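Local atomic coordinates of antigen 43 (Escherichia coli, PDB entry 4KH3), a protein that mediates the clumping of Escherichia coli cells through self-association of its autotransporter passenger domain, and is probably involved in biofilm formation. Residues G362-S373 and T382-F393; E445-N456 and N465-S476. All coordinates share one frame; numbering follows the deposited sequence.

Contact 1 of 2, residues G362-S373 and T382-F393; sequences GQADALMLEKGS and TATDTTVNGGLF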
loop_
_atom_site.group_PDB
_atom_site.type_symbol
_atom_site.label_atom_id
_atom_site.label_comp_id
_atom_site.label_asym_id
_atom_site.label_seq_id
_atom_site.Cartn_x
_atom_site.Cartn_y
_atom_site.Cartn_z
ATOM N N GLY A 362 16.848 -28.361 5.485
ATOM C CA GLY A 362 18.085 -27.604 5.553
ATOM C C GLY A 362 18.989 -27.750 4.343
ATOM O O GLY A 362 20.155 -27.366 4.401
ATOM N N GLN A 363 18.462 -28.301 3.250
ATOM C CA GLN A 363 19.230 -28.446 2.017
ATOM C C GLN A 363 18.602 -27.640 0.888
ATOM O O GLN A 363 17.440 -27.841 0.540
ATOM C CB GLN A 363 19.331 -29.919 1.586
ATOM C CG GLN A 363 19.862 -30.864 2.656
ATOM C CD GLN A 363 21.374 -30.812 2.800
ATOM O OE1 GLN A 363 22.114 -31.033 1.837
ATOM N NE2 GLN A 363 21.842 -30.520 4.011
ATOM N N ALA A 364 19.384 -26.735 0.310
ATOM C CA ALA A 364 18.947 -25.969 -0.843
ATOM C C ALA A 364 19.615 -26.537 -2.079
ATOM O O ALA A 364 20.789 -26.915 -2.040
ATOM C CB ALA A 364 19.308 -24.506 -0.672
ATOM N N ASP A 365 18.873 -26.600 -3.178
ATOM C CA ASP A 365 19.430 -27.131 -4.405
ATOM C C ASP A 365 18.967 -26.330 -5.606
ATOM O O ASP A 365 17.767 -26.217 -5.864
ATOM C CB ASP A 365 19.065 -28.613 -4.594
ATOM C CG ASP A 365 19.587 -29.180 -5.920
ATOM O OD1 ASP A 365 20.804 -29.056 -6.195
ATOM O OD2 ASP A 365 18.778 -29.729 -6.705
ATOM N N ALA A 366 19.940 -25.774 -6.324
ATOM C CA ALA A 366 19.717 -25.130 -7.609
ATOM C C ALA A 366 18.890 -23.839 -7.510
ATOM O O ALA A 366 18.162 -23.483 -8.433
ATOM C CB ALA A 366 19.106 -26.112 -8.596
ATOM N N LEU A 367 19.021 -23.142 -6.386
ATOM C CA LEU A 367 18.449 -21.807 -6.236
ATOM C C LEU A 367 18.975 -20.851 -7.294
ATOM O O LEU A 367 20.179 -20.776 -7.531
ATOM C CB LEU A 367 18.792 -21.240 -4.867
ATOM C CG LEU A 367 18.054 -21.897 -3.717
ATOM C CD1 LEU A 367 18.398 -21.164 -2.467
ATOM C CD2 LEU A 367 16.566 -21.867 -3.967
ATOM N N MET A 368 18.069 -20.133 -7.943
ATOM C CA MET A 368 18.462 -19.083 -8.867
ATOM C C MET A 368 18.011 -17.769 -8.269
ATOM O O MET A 368 16.817 -17.540 -8.101
ATOM C CB MET A 368 17.828 -19.290 -10.241
ATOM C CG MET A 368 17.899 -18.063 -11.136
ATOM S SD MET A 368 19.584 -17.571 -11.567
ATOM C CE MET A 368 19.933 -18.738 -12.884
ATOM N N LEU A 369 18.964 -16.919 -7.912
ATOM C CA LEU A 369 18.624 -15.651 -7.274
ATOM C C LEU A 369 18.935 -14.444 -8.172
ATOM O O LEU A 369 20.064 -13.958 -8.199
ATOM C CB LEU A 369 19.337 -15.534 -5.928
ATOM C CG LEU A 369 19.124 -16.676 -4.922
ATOM C CD1 LEU A 369 20.149 -16.596 -3.803
ATOM C CD2 LEU A 369 17.731 -16.636 -4.336
ATOM N N GLU A 370 17.931 -13.974 -8.912
ATOM C CA GLU A 370 18.056 -12.759 -9.721
ATOM C C GLU A 370 17.992 -11.500 -8.851
ATOM O O GLU A 370 17.765 -11.567 -7.635
ATOM C CB GLU A 370 16.950 -12.681 -10.775
ATOM C CG GLU A 370 16.660 -13.975 -11.521
ATOM C CD GLU A 370 17.612 -14.217 -12.670
ATOM O OE1 GLU A 370 18.492 -13.370 -12.908
ATOM O OE2 GLU A 370 17.481 -15.260 -13.339
ATOM N N LYS A 371 18.200 -10.350 -9.484
ATOM C CA LYS A 371 18.154 -9.075 -8.783
ATOM C C LYS A 371 16.832 -8.932 -8.027
ATOM O O LYS A 371 15.751 -9.134 -8.590
ATOM C CB LYS A 371 18.362 -7.908 -9.759
ATOM C CG LYS A 371 18.432 -6.546 -9.073
ATOM C CD LYS A 371 19.102 -5.503 -9.967
ATOM C CE LYS A 371 19.375 -4.200 -9.215
ATOM N NZ LYS A 371 20.193 -3.246 -10.027
ATOM N N GLY A 372 16.934 -8.626 -6.739
ATOM C CA GLY A 372 15.766 -8.517 -5.886
ATOM C C GLY A 372 15.567 -9.714 -4.977
ATOM O O GLY A 372 15.099 -9.571 -3.845
ATOM N N SER A 373 15.924 -10.898 -5.469
ATOM C CA SER A 373 15.774 -12.120 -4.691
ATOM C C SER A 373 16.849 -12.249 -3.617
ATOM O O SER A 373 17.973 -11.777 -3.791
ATOM C CB SER A 373 15.801 -13.339 -5.606
ATOM O OG SER A 373 14.721 -13.306 -6.516
ATOM N N THR A 382 23.040 -26.508 4.177
ATOM C CA THR A 382 23.826 -26.641 2.966
ATOM C C THR A 382 23.072 -26.098 1.748
ATOM O O THR A 382 21.911 -26.423 1.530
ATOM C CB THR A 382 24.202 -28.120 2.731
ATOM O OG1 THR A 382 25.143 -28.534 3.727
ATOM C CG2 THR A 382 24.798 -28.333 1.333
ATOM N N ALA A 383 23.739 -25.266 0.958
ATOM C CA ALA A 383 23.180 -24.805 -0.302
ATOM C C ALA A 383 24.045 -25.317 -1.443
ATOM O O ALA A 383 25.249 -25.059 -1.482
ATOM C CB ALA A 383 23.098 -23.285 -0.328
ATOM N N THR A 384 23.423 -26.030 -2.374
ATOM C CA THR A 384 24.142 -26.723 -3.430
ATOM C C THR A 384 23.764 -26.191 -4.795
ATOM O O THR A 384 22.585 -26.096 -5.121
ATOM C CB THR A 384 23.820 -28.241 -3.396
ATOM O OG1 THR A 384 24.203 -28.775 -2.125
ATOM C CG2 THR A 384 24.563 -28.989 -4.499
ATOM N N ASP A 385 24.774 -25.855 -5.593
ATOM C CA ASP A 385 24.574 -25.405 -6.968
ATOM C C ASP A 385 23.767 -24.112 -7.073
ATOM O O ASP A 385 23.041 -23.899 -8.054
ATOM C CB ASP A 385 23.941 -26.510 -7.821
ATOM C CG ASP A 385 24.904 -27.647 -8.108
ATOM O OD1 ASP A 385 26.112 -27.381 -8.257
ATOM O OD2 ASP A 385 24.461 -28.810 -8.182
ATOM N N THR A 386 23.896 -23.247 -6.068
ATOM C CA THR A 386 23.275 -21.932 -6.133
ATOM C C THR A 386 23.885 -21.079 -7.246
ATOM O O THR A 386 25.111 -21.014 -7.396
ATOM C CB THR A 386 23.467 -21.164 -4.839
ATOM O OG1 THR A 386 23.200 -22.018 -3.720
ATOM C CG2 THR A 386 22.548 -19.954 -4.815
ATOM N N THR A 387 23.023 -20.444 -8.033
ATOM C CA THR A 387 23.449 -19.371 -8.915
ATOM C C THR A 387 22.864 -18.066 -8.382
ATOM O O THR A 387 21.639 -17.920 -8.274
ATOM C CB THR A 387 22.968 -19.572 -10.362
ATOM O OG1 THR A 387 23.552 -20.759 -10.903
ATOM C CG2 THR A 387 23.394 -18.399 -11.214
ATOM N N VAL A 388 23.741 -17.133 -8.017
ATOM C CA VAL A 388 23.316 -15.789 -7.656
ATOM C C VAL A 388 23.634 -14.880 -8.828
ATOM O O VAL A 388 24.796 -14.717 -9.197
ATOM C CB VAL A 388 24.055 -15.271 -6.416
ATOM C CG1 VAL A 388 23.466 -13.949 -5.969
ATOM C CG2 VAL A 388 23.969 -16.275 -5.306
ATOM N N ASN A 389 22.599 -14.305 -9.427
ATOM C CA ASN A 389 22.773 -13.474 -10.612
ATOM C C ASN A 389 22.213 -12.082 -10.364
ATOM O O ASN A 389 21.125 -11.748 -10.825
ATOM C CB ASN A 389 22.092 -14.127 -11.814
ATOM C CG ASN A 389 22.396 -13.416 -13.126
ATOM O OD1 ASN A 389 23.472 -12.855 -13.315
ATOM N ND2 ASN A 389 21.440 -13.446 -14.043
ATOM N N GLY A 390 22.958 -11.277 -9.616
ATOM C CA GLY A 390 22.493 -9.959 -9.239
ATOM C C GLY A 390 21.778 -9.932 -7.903
ATOM O O GLY A 390 21.552 -8.864 -7.334
ATOM N N GLY A 391 21.426 -11.109 -7.396
ATOM C CA GLY A 391 20.732 -11.206 -6.125
ATOM C C GLY A 391 21.619 -11.135 -4.890
ATOM O O GLY A 391 22.797 -10.767 -4.956
ATOM N N LEU A 392 21.034 -11.485 -3.750
ATOM C CA LEU A 392 21.747 -11.494 -2.481
ATOM C C LEU A 392 21.685 -12.881 -1.847
ATOM O O LEU A 392 20.647 -13.526 -1.840
ATOM C CB LEU A 392 21.157 -10.451 -1.529
ATOM C CG LEU A 392 21.663 -10.453 -0.087
ATOM C CD1 LEU A 392 23.156 -10.143 -0.036
ATOM C CD2 LEU A 392 20.866 -9.456 0.764
ATOM N N PHE A 393 22.819 -13.333 -1.331
ATOM C CA PHE A 393 22.898 -14.583 -0.597
ATOM C C PHE A 393 23.592 -14.252 0.699
ATOM O O PHE A 393 24.699 -13.709 0.696
ATOM C CB PHE A 393 23.721 -15.599 -1.385
ATOM C CG PHE A 393 23.695 -16.992 -0.817
ATOM C CD1 PHE A 393 24.194 -17.260 0.455
ATOM C CD2 PHE A 393 23.213 -18.043 -1.574
ATOM C CE1 PHE A 393 24.192 -18.544 0.965
ATOM C CE2 PHE A 393 23.208 -19.330 -1.070
ATOM C CZ PHE A 393 23.700 -19.580 0.202
HETATM O O HOH W 1 21.868 -29.218 -0.661
HETATM O O HOH W 2 20.917 -23.901 -4.229
HETATM O O HOH W 3 19.022 -10.459 -12.304
HETATM O O HOH W 4 19.511 -8.063 -5.480
#

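Contact 2 of 2, residues E445-N456 and N465-S476; sequences EKSGSGTLTVSN and NLNEGTLTLNDS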
loop_
_atom_site.group_PDB
_atom_site.type_symbol
_atom_site.label_atom_id
_atom_site.label_comp_id
_atom_site.label_asym_id
_atom_site.label_seq_id
_atom_site.Cartn_x
_atom_site.Cartn_y
_atom_site.Cartn_z
ATOM N N GLU A 445 36.955 -19.665 -8.716
ATOM C CA GLU A 445 37.278 -19.432 -10.126
ATOM C C GLU A 445 36.803 -18.040 -10.525
ATOM O O GLU A 445 35.644 -17.687 -10.292
ATOM C CB GLU A 445 36.577 -20.446 -11.029
ATOM C CG GLU A 445 36.573 -21.873 -10.518
ATOM C CD GLU A 445 37.794 -22.656 -10.950
ATOM O OE1 GLU A 445 38.306 -22.390 -12.066
ATOM O OE2 GLU A 445 38.236 -23.534 -10.174
ATOM N N LYS A 446 37.690 -17.249 -11.124
ATOM C CA LYS A 446 37.313 -15.918 -11.585
ATOM C C LYS A 446 37.555 -15.751 -13.081
ATOM O O LYS A 446 38.690 -15.809 -13.556
ATOM C CB LYS A 446 38.047 -14.828 -10.798
ATOM C CG LYS A 446 37.863 -13.424 -11.368
ATOM C CD LYS A 446 36.395 -13.015 -11.426
ATOM C CE LYS A 446 36.215 -11.590 -11.976
ATOM N NZ LYS A 446 36.373 -11.500 -13.464
ATOM N N SER A 447 36.472 -15.555 -13.817
ATOM C CA SER A 447 36.550 -15.312 -15.244
ATOM C C SER A 447 35.641 -14.147 -15.596
ATOM O O SER A 447 35.037 -13.529 -14.711
ATOM C CB SER A 447 36.174 -16.568 -16.035
ATOM O OG SER A 447 34.921 -17.077 -15.618
ATOM N N GLY A 448 35.551 -13.831 -16.881
ATOM C CA GLY A 448 34.866 -12.623 -17.306
ATOM C C GLY A 448 35.645 -11.367 -16.937
ATOM O O GLY A 448 36.580 -11.407 -16.125
ATOM N N SER A 449 35.244 -10.239 -17.518
ATOM C CA SER A 449 35.975 -8.983 -17.363
ATOM C C SER A 449 35.618 -8.203 -16.089
ATOM O O SER A 449 36.175 -7.134 -15.824
ATOM C CB SER A 449 35.758 -8.103 -18.594
ATOM O OG SER A 449 34.379 -7.828 -18.789
ATOM N N GLY A 450 34.700 -8.739 -15.297
ATOM C CA GLY A 450 34.253 -8.054 -14.102
ATOM C C GLY A 450 35.244 -8.117 -12.956
ATOM O O GLY A 450 36.351 -8.626 -13.091
ATOM N N THR A 451 34.833 -7.596 -11.810
ATOM C CA THR A 451 35.684 -7.576 -10.640
ATOM C C THR A 451 35.060 -8.369 -9.502
ATOM O O THR A 451 33.910 -8.138 -9.134
ATOM C CB THR A 451 35.918 -6.140 -10.169
ATOM O OG1 THR A 451 36.566 -5.405 -11.211
ATOM C CG2 THR A 451 36.771 -6.116 -8.911
ATOM N N LEU A 452 35.823 -9.312 -8.960
ATOM C CA LEU A 452 35.440 -9.981 -7.735
ATOM C C LEU A 452 36.099 -9.254 -6.591
ATOM O O LEU A 452 37.317 -9.232 -6.490
ATOM C CB LEU A 452 35.884 -11.443 -7.744
ATOM C CG LEU A 452 35.749 -12.207 -6.422
ATOM C CD1 LEU A 452 34.339 -12.118 -5.874
ATOM C CD2 LEU A 452 36.143 -13.661 -6.615
ATOM N N THR A 453 35.292 -8.635 -5.743
ATOM C CA THR A 453 35.797 -7.992 -4.545
ATOM C C THR A 453 35.583 -8.911 -3.357
ATOM O O THR A 453 34.480 -9.399 -3.133
ATOM C CB THR A 453 35.049 -6.674 -4.233
ATOM O OG1 THR A 453 35.167 -5.764 -5.333
ATOM C CG2 THR A 453 35.605 -6.026 -2.950
ATOM N N VAL A 454 36.643 -9.147 -2.599
ATOM C CA VAL A 454 36.524 -9.822 -1.322
ATOM C C VAL A 454 36.778 -8.777 -0.243
ATOM O O VAL A 454 37.849 -8.177 -0.200
ATOM C CB VAL A 454 37.544 -10.959 -1.200
ATOM C CG1 VAL A 454 37.447 -11.620 0.160
ATOM C CG2 VAL A 454 37.333 -11.970 -2.311
ATOM N N SER A 455 35.794 -8.539 0.617
ATOM C CA SER A 455 35.914 -7.474 1.609
ATOM C C SER A 455 35.645 -7.931 3.041
ATOM O O SER A 455 34.561 -8.427 3.350
ATOM C CB SER A 455 34.989 -6.307 1.255
ATOM O OG SER A 455 34.968 -5.339 2.291
ATOM N N ASN A 456 36.641 -7.750 3.904
ATOM C CA ASN A 456 36.503 -8.038 5.326
ATOM C C ASN A 456 36.067 -9.484 5.582
ATOM O O ASN A 456 35.138 -9.753 6.330
ATOM C CB ASN A 456 35.553 -7.036 5.988
ATOM C CG ASN A 456 35.545 -7.148 7.511
ATOM O OD1 ASN A 456 36.504 -7.632 8.120
ATOM N ND2 ASN A 456 34.452 -6.707 8.130
ATOM N N ASN A 465 41.596 -19.532 -8.803
ATOM C CA ASN A 465 41.968 -19.482 -10.206
ATOM C C ASN A 465 41.550 -18.162 -10.831
ATOM O O ASN A 465 40.407 -18.001 -11.267
ATOM C CB ASN A 465 41.364 -20.654 -10.983
ATOM C CG ASN A 465 41.872 -21.998 -10.501
ATOM O OD1 ASN A 465 43.049 -22.331 -10.668
ATOM N ND2 ASN A 465 40.985 -22.786 -9.908
ATOM N N LEU A 466 42.481 -17.214 -10.863
ATOM C CA LEU A 466 42.235 -15.912 -11.465
ATOM C C LEU A 466 42.481 -15.979 -12.964
ATOM O O LEU A 466 43.606 -15.793 -13.417
ATOM C CB LEU A 466 43.143 -14.869 -10.819
ATOM C CG LEU A 466 43.036 -13.420 -11.278
ATOM C CD1 LEU A 466 41.585 -13.008 -11.370
ATOM C CD2 LEU A 466 43.783 -12.522 -10.311
ATOM N N ASN A 467 41.424 -16.240 -13.730
ATOM C CA ASN A 467 41.561 -16.477 -15.167
ATOM C C ASN A 467 41.339 -15.255 -16.030
ATOM O O ASN A 467 41.942 -15.138 -17.094
ATOM C CB ASN A 467 40.628 -17.597 -15.636
ATOM C CG ASN A 467 40.846 -18.887 -14.878
ATOM O OD1 ASN A 467 41.914 -19.107 -14.303
ATOM N ND2 ASN A 467 39.832 -19.748 -14.861
ATOM N N GLU A 468 40.464 -14.355 -15.582
ATOM C CA GLU A 468 40.175 -13.123 -16.317
ATOM C C GLU A 468 39.685 -12.033 -15.372
ATOM O O GLU A 468 39.106 -12.322 -14.321
ATOM C CB GLU A 468 39.160 -13.374 -17.442
ATOM C CG GLU A 468 38.995 -12.209 -18.425
ATOM C CD GLU A 468 40.258 -11.917 -19.254
ATOM O OE1 GLU A 468 40.370 -10.783 -19.777
ATOM O OE2 GLU A 468 41.133 -12.808 -19.399
ATOM N N GLY A 469 39.939 -10.780 -15.727
ATOM C CA GLY A 469 39.415 -9.668 -14.961
ATOM C C GLY A 469 40.115 -9.447 -13.645
ATOM O O GLY A 469 41.229 -9.911 -13.452
ATOM N N THR A 470 39.444 -8.742 -12.737
ATOM C CA THR A 470 40.069 -8.234 -11.519
ATOM C C THR A 470 39.629 -8.953 -10.243
ATOM O O THR A 470 38.445 -9.186 -10.022
ATOM C CB THR A 470 39.740 -6.740 -11.340
ATOM O OG1 THR A 470 40.245 -6.006 -12.460
ATOM C CG2 THR A 470 40.341 -6.189 -10.041
ATOM N N LEU A 471 40.595 -9.288 -9.398
ATOM C CA LEU A 471 40.300 -9.790 -8.070
ATOM C C LEU A 471 40.814 -8.776 -7.079
ATOM O O LEU A 471 42.005 -8.458 -7.070
ATOM C CB LEU A 471 40.987 -11.136 -7.836
ATOM C CG LEU A 471 40.873 -11.680 -6.412
ATOM C CD1 LEU A 471 39.414 -11.862 -6.028
ATOM C CD2 LEU A 471 41.632 -12.987 -6.266
ATOM N N THR A 472 39.922 -8.245 -6.255
ATOM C CA THR A 472 40.322 -7.254 -5.265
ATOM C C THR A 472 40.132 -7.820 -3.874
ATOM O O THR A 472 39.053 -8.300 -3.528
ATOM C CB THR A 472 39.531 -5.945 -5.419
ATOM O OG1 THR A 472 39.897 -5.311 -6.652
ATOM C CG2 THR A 472 39.822 -5.000 -4.266
ATOM N N LEU A 473 41.192 -7.788 -3.080
ATOM C CA LEU A 473 41.130 -8.332 -1.740
ATOM C C LEU A 473 41.272 -7.190 -0.754
ATOM O O LEU A 473 42.379 -6.737 -0.466
ATOM C CB LEU A 473 42.237 -9.358 -1.529
ATOM C CG LEU A 473 42.301 -10.479 -2.560
ATOM C CD1 LEU A 473 43.462 -11.408 -2.253
ATOM C CD2 LEU A 473 41.005 -11.254 -2.579
ATOM N N ASN A 474 40.141 -6.719 -0.246
ATOM C CA ASN A 474 40.133 -5.580 0.655
ATOM C C ASN A 474 39.902 -6.024 2.096
ATOM O O ASN A 474 39.045 -6.877 2.354
ATOM C CB ASN A 474 39.075 -4.569 0.202
ATOM C CG ASN A 474 38.978 -3.378 1.124
ATOM O OD1 ASN A 474 39.907 -2.577 1.226
ATOM N ND2 ASN A 474 37.843 -3.249 1.800
ATOM N N ASP A 475 40.692 -5.464 3.015
ATOM C CA ASP A 475 40.591 -5.753 4.451
ATOM C C ASP A 475 40.362 -7.232 4.793
ATOM O O ASP A 475 39.601 -7.550 5.706
ATOM C CB ASP A 475 39.483 -4.904 5.085
ATOM C CG ASP A 475 39.792 -3.418 5.055
ATOM O OD1 ASP A 475 40.984 -3.057 4.973
ATOM O OD2 ASP A 475 38.843 -2.603 5.129
ATOM N N SER A 476 41.011 -8.130 4.059
ATOM C CA SER A 476 40.781 -9.567 4.241
ATOM C C SER A 476 42.028 -10.365 4.616
ATOM O O SER A 476 43.137 -10.048 4.202
ATOM C CB SER A 476 40.165 -10.167 2.978
ATOM O OG SER A 476 38.927 -9.544 2.681
#

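Contact 1 of 2, residues G362-S373 and T382-F393
Leu369 lies level with Val388 on neighbouring coils of a parallel beta-helix, the right-handed solenoid of many autotransporter passengers, and illustrates how the interior of such a coil is packed. Starting at the backbone, Leu369 CB passes 4.1 Å from Thr387 O, the carbonyl that also takes the leucine N-H. CG stands beside the backbone N (chi1 -55°), and this directs CD1 across to the next coil, where it comes within 4.1 Å of Val388 CG2. The same methyl lies 3.7 Å from Leu392 O and approaches the Phe393 ring obliquely. Phe375 of strand 374-377 also touches this leucine. Further along the interior, Ala364 CB meets Ala383 CB at 4.0 Å, and the latter methyl lies at the edge of the Phe393 ring, in its plane.

The parallel ladder breaks at Ala366 and Asp385, which share a positive phi, and a water bridges the break by accepting from Leu367 N and donating to Thr384 O. The outer face is more polar. Gln363 runs alongside Thr382, while Met368, bent at both chi2 and chi3, lays CE 3.9 Å from Thr387 CG2. Asp365 OD1 and Asp385 OD2 stand 4.2 Å apart, a like-charge pair that may raise the proton affinity of either; Asp385 OD1 accepts from Thr403 N. Asn389 joins three coils: its OD1 takes a bond from Asn408 ND2, and its ND2 gives a bent one to Glu370 OE1 at 3.2 Å, meeting the syn side but tilted from the carboxylate plane, with carboxylate and amide planes 66° apart.

Contact 2 of 2, residues E445-N456 and N465-S476
Lys446 and Leu466 run side by side in the same direction, yet their ends do different work. The lysine is buried: Lys446 CG packs 3.7 Å from Leu466 CD1, and bends at chi2 and chi4 then curl the ammonium into the loop 447-450. There NZ donates to Glu468 O across the coils at 3.0 Å and to Ser447 O and Gly450 O of its own segment, lying above all three carbonyl planes, so three main-chain oxygens probably offset the charge of this buried lysine.

On the other face of that short ladder, Glu445 lies alongside Asn465, carboxylate and amide planes 37° apart, with a weak bond of 2.9 Å from Asn465 ND2 to Glu445 OE2. After the loops the register has shifted by one, and side-by-side pairs resume: Leu471 CD1 reaches Leu452 CG at 3.7 Å, Leu473 CD2 meets Val454 CB at the same separation, and Thr451 stands beside Thr470 on the opposite face. At the far end Asn456 N and Ser476 OG donate to Asn474 O from opposite faces of its plane. Stacked pairs of like residues, aliphatic inside and threonine outside, on nearly parallel strands one coil apart, are typical of the parallel beta-helix.

Overall arrangement
Contacts 1 and 2 follow one another along the chain and do not touch, their centres about 20 Å apart and their nearest atoms about 10 Å. Both are partly buried and join successive coils, with aliphatic groups within and polar ones outside, but they sample the coil differently. Contact 1 is mainly the pairing of strands 363-370 and 382-389, reaching strand 392-395 only at its end; contact 2 rounds a corner, its longer ladder continuing the series to which 392-395 belongs. The chemistry changes accordingly: in contact 1 a water bridges the ladder break and an amide-carboxylate bond links outer-face side chains, whereas a buried lysine ties the corner of contact 2.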